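Local coordinates for uncharacterized protein (Leishmania major, PDB 3KSV) that is of uncharacterised function but binds zinc and, as a HIT-family protein, probably acts as a nucleotide hydrolase or transferase through a histidine triad, at residues 136-139 against 140-143; 73-76 against 77-81. One frame throughout, in Å; residues are numbered along the deposited sequence.

Contact 1: 136-139 against 140-143; sequences AEDA and KRYS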
loop_
_atom_site.group_PDB
_atom_site.type_symbol
_atom_site.label_atom_id
_atom_site.label_comp_id
_atom_site.label_asym_id
_atom_site.label_seq_id
_atom_site.Cartn_x
_atom_site.Cartn_y
_atom_site.Cartn_z
ATOM N N ALA A 136 12.592 -16.754 12.119
ATOM C CA ALA A 136 14.001 -16.371 12.067
ATOM C C ALA A 136 14.570 -16.608 10.661
ATOM O O ALA A 136 15.337 -15.808 10.121
ATOM C CB ALA A 136 14.792 -17.172 13.101
ATOM N N GLU A 137 14.186 -17.746 10.107
ATOM C CA GLU A 137 14.525 -18.157 8.761
ATOM C C GLU A 137 14.044 -17.125 7.724
ATOM O O GLU A 137 14.820 -16.626 6.910
ATOM C CB GLU A 137 13.885 -19.532 8.557
ATOM C CG GLU A 137 14.175 -20.227 7.274
ATOM C CD GLU A 137 13.861 -21.719 7.369
ATOM O OE1 GLU A 137 12.812 -22.106 7.969
ATOM O OE2 GLU A 137 14.683 -22.494 6.845
ATOM N N ASP A 138 12.775 -16.755 7.801
ATOM C CA ASP A 138 12.232 -15.733 6.907
ATOM C C ASP A 138 12.917 -14.386 7.133
ATOM O O ASP A 138 13.178 -13.677 6.178
ATOM C CB ASP A 138 10.713 -15.574 7.076
ATOM C CG ASP A 138 9.939 -16.859 6.781
ATOM O OD1 ASP A 138 10.509 -17.808 6.177
ATOM O OD2 ASP A 138 8.750 -16.922 7.170
ATOM N N ALA A 139 13.209 -14.030 8.387
ATOM C CA ALA A 139 13.807 -12.719 8.680
ATOM C C ALA A 139 15.199 -12.629 8.091
ATOM O O ALA A 139 15.585 -11.590 7.567
ATOM C CB ALA A 139 13.849 -12.463 10.183
ATOM N N LYS A 140 15.950 -13.731 8.179
ATOM C CA LYS A 140 17.290 -13.804 7.618
ATOM C C LYS A 140 17.278 -13.689 6.095
ATOM O O LYS A 140 18.041 -12.916 5.517
ATOM C CB LYS A 140 17.969 -15.118 8.004
ATOM C CG LYS A 140 19.385 -15.275 7.433
ATOM C CD LYS A 140 20.024 -16.614 7.859
ATOM C CE LYS A 140 21.413 -16.832 7.241
ATOM N NZ LYS A 140 21.791 -18.280 7.280
ATOM N N ARG A 141 16.433 -14.491 5.456
ATOM C CA ARG A 141 16.329 -14.503 3.982
ATOM C C ARG A 141 15.922 -13.113 3.466
ATOM O O ARG A 141 16.555 -12.547 2.584
ATOM C CB ARG A 141 15.306 -15.554 3.536
ATOM C CG ARG A 141 14.990 -15.529 2.018
ATOM C CD ARG A 141 14.397 -16.847 1.539
ATOM N NE ARG A 141 13.031 -17.069 2.018
ATOM C CZ ARG A 141 11.934 -16.522 1.502
ATOM N NH1 ARG A 141 11.997 -15.636 0.485
ATOM N NH2 ARG A 141 10.748 -16.835 2.027
ATOM N N TYR A 142 14.874 -12.561 4.045
ATOM C CA TYR A 142 14.411 -11.228 3.676
ATOM C C TYR A 142 15.467 -10.129 3.893
ATOM O O TYR A 142 15.664 -9.277 3.025
ATOM C CB TYR A 142 13.166 -10.876 4.487
ATOM C CG TYR A 142 11.865 -11.534 4.070
ATOM C CD1 TYR A 142 11.788 -12.442 3.007
ATOM C CD2 TYR A 142 10.702 -11.232 4.755
ATOM C CE1 TYR A 142 10.579 -13.012 2.652
ATOM C CE2 TYR A 142 9.493 -11.788 4.405
ATOM C CZ TYR A 142 9.435 -12.676 3.367
ATOM O OH TYR A 142 8.220 -13.209 3.070
ATOM N N SER A 143 16.131 -10.108 5.049
ATOM C CA SER A 143 17.081 -9.029 5.315
ATOM C C SER A 143 18.303 -9.091 4.413
ATOM O O SER A 143 18.814 -8.054 3.963
ATOM C CB SER A 143 17.520 -9.020 6.767
ATOM O OG SER A 143 18.428 -10.037 7.009
#

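Contact 2: 73-76 against 77-81; sequences LLAK and ASRAV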
loop_
_atom_site.group_PDB
_atom_site.type_symbol
_atom_site.label_atom_id
_atom_site.label_comp_id
_atom_site.label_asym_id
_atom_site.label_seq_id
_atom_site.Cartn_x
_atom_site.Cartn_y
_atom_site.Cartn_z
ATOM N N LEU A 73 3.671 10.515 -3.696
ATOM C CA LEU A 73 2.350 10.746 -4.274
ATOM C C LEU A 73 1.244 10.003 -3.531
ATOM O O LEU A 73 0.141 10.524 -3.394
ATOM C CB LEU A 73 2.308 10.369 -5.751
ATOM C CG LEU A 73 1.026 10.783 -6.489
ATOM C CD1 LEU A 73 0.569 12.206 -6.147
ATOM C CD2 LEU A 73 1.205 10.596 -8.025
ATOM N N LEU A 74 1.528 8.795 -3.064
ATOM C CA LEU A 74 0.555 8.026 -2.265
ATOM C C LEU A 74 0.155 8.758 -0.966
ATOM O O LEU A 74 -1.030 8.850 -0.613
ATOM C CB LEU A 74 1.136 6.660 -1.935
ATOM C CG LEU A 74 0.217 5.605 -1.331
ATOM C CD1 LEU A 74 -0.950 5.300 -2.268
ATOM C CD2 LEU A 74 1.042 4.338 -1.041
ATOM N N ALA A 75 1.152 9.300 -0.278
ATOM C CA ALA A 75 0.932 10.073 0.948
ATOM C C ALA A 75 0.133 11.337 0.669
ATOM O O ALA A 75 -0.742 11.698 1.439
ATOM C CB ALA A 75 2.286 10.433 1.618
ATOM N N LYS A 76 0.444 12.011 -0.432
ATOM C CA LYS A 76 -0.287 13.220 -0.808
ATOM C C LYS A 76 -1.739 12.902 -1.134
ATOM O O LYS A 76 -2.652 13.603 -0.672
ATOM C CB LYS A 76 0.372 13.911 -2.001
ATOM C CG LYS A 76 1.680 14.526 -1.644
ATOM C CD LYS A 76 2.263 15.356 -2.755
ATOM C CE LYS A 76 3.497 16.123 -2.267
ATOM N NZ LYS A 76 4.047 16.983 -3.343
ATOM N N ALA A 77 -1.935 11.853 -1.930
ATOM C CA ALA A 77 -3.256 11.367 -2.284
ATOM C C ALA A 77 -4.071 10.971 -1.047
ATOM O O ALA A 77 -5.256 11.279 -0.969
ATOM C CB ALA A 77 -3.152 10.182 -3.291
ATOM N N SER A 78 -3.449 10.301 -0.077
ATOM C CA SER A 78 -4.141 9.973 1.195
ATOM C C SER A 78 -4.652 11.222 1.932
ATOM O O SER A 78 -5.692 11.186 2.583
ATOM C CB SER A 78 -3.228 9.157 2.120
ATOM O OG SER A 78 -2.196 9.968 2.679
ATOM N N ARG A 79 -3.927 12.329 1.838
ATOM C CA ARG A 79 -4.374 13.564 2.471
ATOM C C ARG A 79 -5.626 14.093 1.744
ATOM O O ARG A 79 -6.562 14.609 2.376
ATOM C CB ARG A 79 -3.260 14.606 2.450
ATOM C CG ARG A 79 -2.061 14.290 3.334
ATOM C CD ARG A 79 -0.875 15.107 2.869
ATOM N NE ARG A 79 0.083 15.438 3.911
ATOM C CZ ARG A 79 1.022 14.621 4.372
ATOM N NH1 ARG A 79 1.143 13.349 3.936
ATOM N NH2 ARG A 79 1.846 15.073 5.304
ATOM N N ALA A 80 -5.645 13.942 0.414
ATOM C CA ALA A 80 -6.820 14.292 -0.397
ATOM C C ALA A 80 -7.996 13.431 0.025
ATOM O O ALA A 80 -9.100 13.948 0.268
ATOM C CB ALA A 80 -6.546 14.129 -1.901
ATOM N N VAL A 81 -7.747 12.136 0.166
ATOM C CA VAL A 81 -8.811 11.169 0.492
ATOM C C VAL A 81 -9.311 11.339 1.935
ATOM O O VAL A 81 -10.504 11.118 2.217
ATOM C CB VAL A 81 -8.361 9.696 0.196
ATOM C CG1 VAL A 81 -9.307 8.695 0.828
ATOM C CG2 VAL A 81 -8.292 9.452 -1.289
#

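Contact 1: 136-139 against 140-143
Tyr142 meets the carbonyl oxygen of Asp138, one turn earlier in the C-terminal alpha-helix 132-147. Both segments belong to this helix, and the contact is local. Tyr142 N gives its hydrogen to Asp138 O at 2.9 Å, with an N-H...O angle of 166°. The base of the side chain touches the same oxygen: Tyr142 CB and CG each lie 3.3 Å from Asp138 O. CG stands beside the tyrosine's own backbone N, anti to the carbonyl carbon (chi1 -76°). This turns the start of the ring back toward the preceding turn.

Three more i to i+4 bonds hold the turn. Lys140 N reaches Ala136 O, Arg141 N reaches Glu137 O and Ser143 N reaches Ala139 O. The straightest is that of Arg141 N. Ser143 also places its CB 3.3 Å from Ala139 O. The Lys140 chain is fully extended and leads away from the 136-139 turn; its CB lies against Ala136 O. Arg141 bends at chi3 (71°). The bend brings its guanidinium beside Tyr142. Tyr142 CD1 lies over one face, 4.0 Å above the plane of the Arg141 guanidinium and offset toward its rim.

Asp138 OD1 and Arg141 NH2 are 4.3 Å apart, too far for a salt bridge. The proximity probably still favours both charges. The main partner of Asp138 is Arg45 of the second subunit. Ala139 packs on Val28 of the second subunit. The helix thus lies against the other subunit, with Asp138, Ala139 and Tyr142 buried on that side. Two polar ends cross to it: Tyr142 OH is hydrogen-bonded to Gly46 O of the second subunit, and Asp138 OD2 makes a salt bridge to NE of its Arg45.

Contact 2: 73-76 against 77-81
The guanidinium of Arg79 turns one edge to the carbonyl oxygen of Ala75, which lies near the plane of the group. Arg79 NH1 is 3.5 Å from Ala75 O, and the same nitrogen is 3.9 Å from Ala75 CB. The arginine starts with CG beside its own backbone N (chi1 -68°) and runs extended from CG to NE. Its chain therefore passes back along the preceding turn, with Arg79 CG 3.5 Å from Ala75 O. At the far end NH2 is hydrogen-bonded to Leu62 O of the second subunit.

Ala75 O accepts two bonds. Ser78 OG donates to it at 2.6 Å, and Arg79 N donates at 3.3 Å. Both donors come from the same face of the carbonyl plane. The hydroxyl is set between the backbone N and carbonyl carbon of Ser78 (chi1 73°), which points it at the oxygen three residues back. The shared acceptor goes with a stretched backbone bond from Arg79 N. That N also makes a weak bond to Lys76 O, with an N-H...O angle of 124°. Ala80 N bonds to Lys76 O as well, and lies in its carbonyl plane.

Ala77 CB rests 3.3 Å from Leu73 O. Leu73, Leu74, Ala77 and Val81 pack on the sheet, on strands 48-52, 109-114 and 89-96. Ala75 and Arg79 meet the second subunit. This is consistent with the helix of a dimeric HIT protein of the Hint type, with one side on its own antiparallel sheet and another on the partner subunit.

From the N terminus, the chain makes strands 27-30, 34-38 and 48-52 and then enters helix 64-82, which holds contact 2. Strands 89-96 and 109-114 complete the antiparallel sheet on which that helix packs. The chain then leaves through strand 122-124 to helix 132-147, which holds contact 1. The contacts follow in series; they neither nest nor cross. Each spans neighbouring helix turns and closes no long loop. The centres of contact 1 and contact 2 are about 32 Å apart, and the two do not touch. Both meet the second subunit: Val81 of contact 2 packs on Tyr142 of that subunit, a residue of its contact 1. The dimer thus brings together helices that lie apart within one chain.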